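Local coordinates for DNA-binding protein HU (Anabaena sp., PDB 1P71), which binds DNA as a homodimer, bending and wrapping the duplex to stabilise it against denaturation, at a contact of chain A with DNA and the interface of chains A and B. Residues are numbered along the deposited sequence; one frame, centred on the assembly and turned at random. Chains: chain A/B, DNA-binding protein HU.

Contact 1: a contact of chain A with DNA. Residues chain A 58-61, 69, 71. With nucleotides of chain C.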
loop_
_atom_site.group_PDB
_atom_site.type_symbol
_atom_site.label_atom_id
_atom_site.label_comp_id
_atom_site.label_asym_id
_atom_site.label_seq_id
_atom_site.Cartn_x
_atom_site.Cartn_y
_atom_site.Cartn_z
ATOM N N ARG A 58 -2.547 23.727 7.529
ATOM C CA ARG A 58 -3.089 23.717 8.879
ATOM C C ARG A 58 -2.110 24.315 9.868
ATOM O O ARG A 58 -0.934 24.499 9.574
ATOM C CB ARG A 58 -3.464 22.301 9.326
ATOM C CG ARG A 58 -2.415 21.277 9.141
ATOM C CD ARG A 58 -2.970 19.862 9.097
ATOM N NE ARG A 58 -1.927 18.881 8.835
ATOM C CZ ARG A 58 -1.127 18.386 9.770
ATOM N NH1 ARG A 58 -1.260 18.768 11.043
ATOM N NH2 ARG A 58 -0.205 17.486 9.436
ATOM N N GLU A 59 -2.612 24.644 11.041
ATOM C CA GLU A 59 -1.772 25.250 12.043
ATOM C C GLU A 59 -1.130 24.155 12.887
ATOM O O GLU A 59 -1.748 23.133 13.184
ATOM C CB GLU A 59 -2.595 26.198 12.902
ATOM N N GLY A 60 0.150 24.331 13.171
ATOM C CA GLY A 60 0.823 23.525 14.162
ATOM C C GLY A 60 1.372 24.453 15.220
ATOM O O GLY A 60 1.026 25.639 15.286
ATOM N N ARG A 61 2.250 23.912 16.048
ATOM C CA ARG A 61 2.887 24.674 17.108
ATOM C C ARG A 61 4.299 24.149 17.280
ATOM O O ARG A 61 4.517 22.934 17.280
ATOM C CB ARG A 61 2.113 24.503 18.402
ATOM C CG ARG A 61 2.420 25.528 19.465
ATOM C CD ARG A 61 1.637 25.321 20.730
ATOM N NE ARG A 61 0.261 25.785 20.578
ATOM C CZ ARG A 61 -0.106 27.053 20.644
ATOM N NH1 ARG A 61 0.802 28.004 20.871
ATOM N NH2 ARG A 61 -1.389 27.378 20.507
ATOM N N MET A 69 2.251 28.131 14.345
ATOM C CA MET A 69 2.845 28.135 13.018
ATOM C C MET A 69 1.892 27.532 11.995
ATOM O O MET A 69 0.922 26.892 12.365
ATOM C CB MET A 69 4.126 27.323 13.045
ATOM C CG MET A 69 3.850 25.840 13.088
ATOM S SD MET A 69 5.331 25.107 13.464
ATOM C CE MET A 69 6.081 25.187 11.756
ATOM N N ILE A 71 1.542 24.865 8.888
ATOM C CA ILE A 71 1.994 23.779 8.024
ATOM C C ILE A 71 1.371 23.980 6.634
ATOM O O ILE A 71 0.152 23.944 6.487
ATOM C CB ILE A 71 1.639 22.402 8.656
ATOM C CG1 ILE A 71 2.136 22.353 10.113
ATOM C CG2 ILE A 71 2.291 21.274 7.898
ATOM C CD1 ILE A 71 1.459 21.277 10.992
ATOM P P DG C 14 3.646 13.004 8.397
ATOM O OP1 DG C 14 4.111 13.184 7.000
ATOM O OP2 DG C 14 4.448 12.116 9.272
ATOM O "O5'" DG C 14 3.575 14.443 9.091
ATOM C "C5'" DG C 14 2.636 15.418 8.630
ATOM C "C4'" DG C 14 2.789 16.741 9.359
ATOM O "O4'" DG C 14 1.863 16.742 10.449
ATOM C "C3'" DG C 14 4.161 16.953 9.962
ATOM O "O3'" DG C 14 4.730 18.090 9.352
ATOM C "C2'" DG C 14 3.942 17.160 11.448
ATOM C "C1'" DG C 14 2.448 17.292 11.608
ATOM N N9 DG C 14 1.967 16.581 12.796
ATOM C C8 DG C 14 2.359 15.334 13.255
ATOM N N7 DG C 14 1.745 14.964 14.356
ATOM C C5 DG C 14 0.902 16.049 14.649
ATOM C C6 DG C 14 0.003 16.260 15.724
ATOM O O6 DG C 14 -0.248 15.506 16.679
ATOM N N1 DG C 14 -0.648 17.481 15.629
ATOM C C2 DG C 14 -0.445 18.413 14.644
ATOM N N2 DG C 14 -1.172 19.534 14.716
ATOM N N3 DG C 14 0.397 18.238 13.635
ATOM C C4 DG C 14 1.029 17.041 13.695
ATOM P P DT C 15 6.258 18.411 9.589
ATOM O OP1 DT C 15 6.744 19.152 8.413
ATOM O OP2 DT C 15 6.943 17.225 10.137
ATOM O "O5'" DT C 15 6.193 19.471 10.764
ATOM C "C5'" DT C 15 5.918 20.850 10.511
ATOM C "C4'" DT C 15 5.635 21.451 11.867
ATOM O "O4'" DT C 15 4.615 20.674 12.503
ATOM C "C3'" DT C 15 6.774 21.384 12.858
ATOM O "O3'" DT C 15 7.530 22.550 12.692
ATOM C "C2'" DT C 15 6.058 21.458 14.199
ATOM C "C1'" DT C 15 4.630 21.011 13.859
ATOM N N1 DT C 15 4.192 19.840 14.632
ATOM C C2 DT C 15 3.083 19.975 15.430
ATOM O O2 DT C 15 2.414 20.989 15.507
ATOM N N3 DT C 15 2.756 18.848 16.126
ATOM C C4 DT C 15 3.399 17.636 16.120
ATOM O O4 DT C 15 2.993 16.711 16.802
ATOM C C5 DT C 15 4.559 17.560 15.276
ATOM C C7 DT C 15 5.347 16.293 15.187
ATOM C C6 DT C 15 4.903 18.651 14.576
ATOM P P DT C 16 9.065 22.574 12.293
ATOM O OP1 DT C 16 9.309 23.946 11.801
ATOM O OP2 DT C 16 9.404 21.366 11.523
ATOM O "O5'" DT C 16 9.778 22.413 13.701
ATOM C "C5'" DT C 16 9.829 23.485 14.602
ATOM C "C4'" DT C 16 10.824 23.076 15.654
ATOM O "O4'" DT C 16 10.318 21.881 16.281
ATOM C "C3'" DT C 16 12.185 22.702 15.116
ATOM O "O3'" DT C 16 13.116 23.343 15.982
ATOM C "C2'" DT C 16 12.217 21.169 15.196
ATOM C "C1'" DT C 16 11.304 20.900 16.393
ATOM N N1 DT C 16 10.562 19.603 16.378
ATOM C C2 DT C 16 10.419 18.855 17.528
ATOM O O2 DT C 16 10.881 19.186 18.607
ATOM N N3 DT C 16 9.714 17.685 17.360
ATOM C C4 DT C 16 9.147 17.207 16.184
ATOM O O4 DT C 16 8.531 16.152 16.130
ATOM C C5 DT C 16 9.325 18.037 15.017
ATOM C C7 DT C 16 8.778 17.652 13.679
ATOM C C6 DT C 16 10.013 19.171 15.179
#
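A:Arg61 and DT15 of chain C meet through the protein backbone. The amide N of A:Arg61 donates a hydrogen bond to O2 on the sugar edge of the thymine, at 3.0 Å and 163° at the hydrogen. DT15 is base-paired, so this bond lies in the minor groove. A:Gly60 lies beside it, its CA 3.3 Å from the same O2; this residue has no side chain to hold the strand off the base. One step along the DNA strand, A:Arg58 points its guanidinium at DG14. NH1 lies 3.1 Å from the guanine N3 but well out of the base plane, so any hydrogen bond there is strongly tilted. NH2 is placed on the deoxyribose ring oxygen O4', tilted 15° out of the guanidinium plane; that bond is modelled too short for its length to be trusted. The side chain leaves with CG between the backbone N and the carbonyl carbon (chi1 50°), then runs extended to NE, which carries the guanidinium to the base and sugar. An alanine here lacks the guanidinium and would probably leave the guanine N3 and sugar O4' of DG14 without their positively charged neighbour in the groove. A:Met69 and A:Ile71 touch the sugar of DT15 from the neighbouring beta-strand, 68-71. The methyl CE of A:Met69 packs 3.8 Å from C4'. CD1 of A:Ile71 lies 3.6 Å from O4', and its CG1 is 4.0 Å from C4'. Strands 58-61 and 68-71 form the DNA-binding beta-arm of the HU family. The contacted groups, guanine N3, thymine O2 and sugar atoms, suit binding with little sequence preference. The site seats the arm in the minor groove, where HU holds bent DNA.

Contact 2: the interface of chains A and B. Residues chain A 36-37, 52, 74-77; chain B 86, 89-90.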
loop_
_atom_site.group_PDB
_atom_site.type_symbol
_atom_site.label_atom_id
_atom_site.label_comp_id
_atom_site.label_asym_id
_atom_site.label_seq_id
_atom_site.Cartn_x
_atom_site.Cartn_y
_atom_site.Cartn_z
ATOM N N VAL A 36 1.348 7.474 -9.162
ATOM C CA VAL A 36 0.792 8.244 -8.049
ATOM C C VAL A 36 1.326 9.691 -8.047
ATOM O O VAL A 36 0.556 10.633 -7.880
ATOM C CB VAL A 36 0.983 7.519 -6.698
ATOM C CG1 VAL A 36 0.673 8.465 -5.482
ATOM C CG2 VAL A 36 0.119 6.246 -6.651
ATOM N N SER A 37 2.630 9.852 -8.265
ATOM C CA SER A 37 3.290 11.171 -8.306
ATOM C C SER A 37 2.776 12.126 -9.377
ATOM O O SER A 37 2.865 13.356 -9.219
ATOM C CB SER A 37 4.823 11.011 -8.409
ATOM O OG SER A 37 5.289 10.191 -7.321
ATOM N N SER A 52 -2.682 9.855 -4.709
ATOM C CA SER A 52 -2.211 11.077 -4.108
ATOM C C SER A 52 -3.427 11.747 -3.435
ATOM O O SER A 52 -4.509 11.801 -4.010
ATOM C CB SER A 52 -1.627 11.953 -5.217
ATOM O OG SER A 52 -0.808 12.971 -4.704
ATOM N N THR A 74 0.060 20.365 1.170
ATOM C CA THR A 74 0.913 19.387 0.501
ATOM C C THR A 74 0.079 18.300 -0.172
ATOM O O THR A 74 -1.150 18.409 -0.233
ATOM C CB THR A 74 1.976 18.791 1.502
ATOM O OG1 THR A 74 2.915 17.969 0.784
ATOM C CG2 THR A 74 1.335 17.851 2.574
ATOM N N ARG A 75 0.757 17.296 -0.731
ATOM C CA ARG A 75 0.128 16.068 -1.223
ATOM C C ARG A 75 0.868 14.915 -0.600
ATOM O O ARG A 75 2.080 14.985 -0.395
ATOM C CB ARG A 75 0.238 15.906 -2.740
ATOM C CG ARG A 75 -0.061 17.119 -3.595
ATOM C CD ARG A 75 0.432 16.985 -5.036
ATOM N NE ARG A 75 -0.006 18.102 -5.879
ATOM C CZ ARG A 75 0.379 18.323 -7.148
ATOM N NH1 ARG A 75 1.252 17.533 -7.756
ATOM N NH2 ARG A 75 -0.115 19.354 -7.801
ATOM N N VAL A 76 0.145 13.840 -0.314
ATOM C CA VAL A 76 0.748 12.650 0.260
ATOM C C VAL A 76 0.231 11.410 -0.452
ATOM O O VAL A 76 -0.900 11.391 -0.913
ATOM C CB VAL A 76 0.411 12.529 1.771
ATOM C CG1 VAL A 76 1.037 13.698 2.575
ATOM C CG2 VAL A 76 -1.107 12.442 1.983
ATOM N N PRO A 77 1.047 10.367 -0.537
ATOM C CA PRO A 77 0.561 9.092 -1.068
ATOM C C PRO A 77 -0.401 8.418 -0.061
ATOM O O PRO A 77 -0.241 8.571 1.162
ATOM C CB PRO A 77 1.854 8.291 -1.282
ATOM C CG PRO A 77 2.879 8.915 -0.402
ATOM C CD PRO A 77 2.466 10.307 -0.124
ATOM N N ARG B 86 7.295 9.567 -0.738
ATOM C CA ARG B 86 6.748 10.781 -0.154
ATOM C C ARG B 86 7.335 12.000 -0.845
ATOM O O ARG B 86 6.621 12.963 -1.106
ATOM C CB ARG B 86 7.034 10.818 1.344
ATOM C CG ARG B 86 6.113 9.931 2.167
ATOM C CD ARG B 86 6.330 10.013 3.673
ATOM N NE ARG B 86 6.015 8.733 4.323
ATOM C CZ ARG B 86 5.338 8.590 5.469
ATOM N NH1 ARG B 86 4.886 9.661 6.128
ATOM N NH2 ARG B 86 5.121 7.370 5.971
ATOM N N VAL B 89 5.969 12.543 -4.563
ATOM C CA VAL B 89 4.617 13.129 -4.522
ATOM C C VAL B 89 4.659 14.624 -4.123
ATOM O O VAL B 89 3.895 15.456 -4.631
ATOM C CB VAL B 89 3.689 12.267 -3.569
ATOM C CG1 VAL B 89 2.328 12.889 -3.387
ATOM C CG2 VAL B 89 3.523 10.871 -4.115
ATOM N N ALA B 90 5.585 14.956 -3.229
ATOM C CA ALA B 90 5.734 16.306 -2.691
ATOM C C ALA B 90 7.208 16.692 -2.523
ATOM O O ALA B 90 7.750 16.604 -1.412
ATOM C CB ALA B 90 5.015 16.417 -1.358
HETATM O O HOH W 1 4.228 13.136 0.242
HETATM O O HOH W 2 2.582 15.112 -6.615
#
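Water 2, at this part of the HU homodimer interface, is held by A:Arg75 and A:Ser37. It also sits beside the carbonyl O of B:Val89, a link modelled too short to be trusted, so its role as a bridge between the chains is only probable. NH1 of A:Arg75 lies 3.0 Å from the water oxygen, nearly straight at 170° at the hydrogen. The water sits in the plane of the guanidinium, at its edge. The carbonyl O of A:Ser37, at the end of helix 18-37, is 3.2 Å from the same water. The A:Arg75 side chain runs extended from CG to NE, which takes the guanidinium out to this water while CB stays at the interface.

Water 1 makes a sounder bridge. It is 2.9 Å from the backbone O of A:Arg75 and 2.8 Å from the backbone O of B:Arg86. Two carbonyl oxygens need a donor between them, and the water can serve as one to both. No direct hydrogen bond crosses this patch.

B:Val89, the last residue of helix 83-89, provides the main apolar contact. Its two methyls point different ways. CG1, anti to the backbone N (chi1 175°), points toward strands 48-55 and 74-81 of chain A. It packs 3.7 Å from CB of A:Arg75 and 3.4 Å from the hydroxyl OG of A:Ser52. CG2 turns to helix 18-37, where it lies 4.0 Å from CG1 of A:Val36. The side chains of A:Pro77 and B:Val89 cross obliquely, with the proline ring carbon CD near the valine CB. The methyl of B:Ala90 follows just past the helix. Its CB lies 3.4 Å from the hydroxyl OG1 of A:Thr74 and equally near the backbone O of A:Arg75. The aliphatic CG of B:Arg86 approaches the ring of A:Pro77 more loosely.

The C-alpha centres of contact 1 and contact 2 are about 19 Å apart. They share no residues, but chain A contributes to both. Strand 68-71 of contact 1 is followed closely in sequence by strand 74-81 of contact 2. The arm that reaches the DNA thus leads back to the dimer body, where the C-terminal part of chain B packs on strand 74-81. Contact 2 may help to steady the base of the arm, though the structure alone does not show this. Chain B, a copy of chain A, carries a second arm, and contact 2 recurs with the chains exchanged.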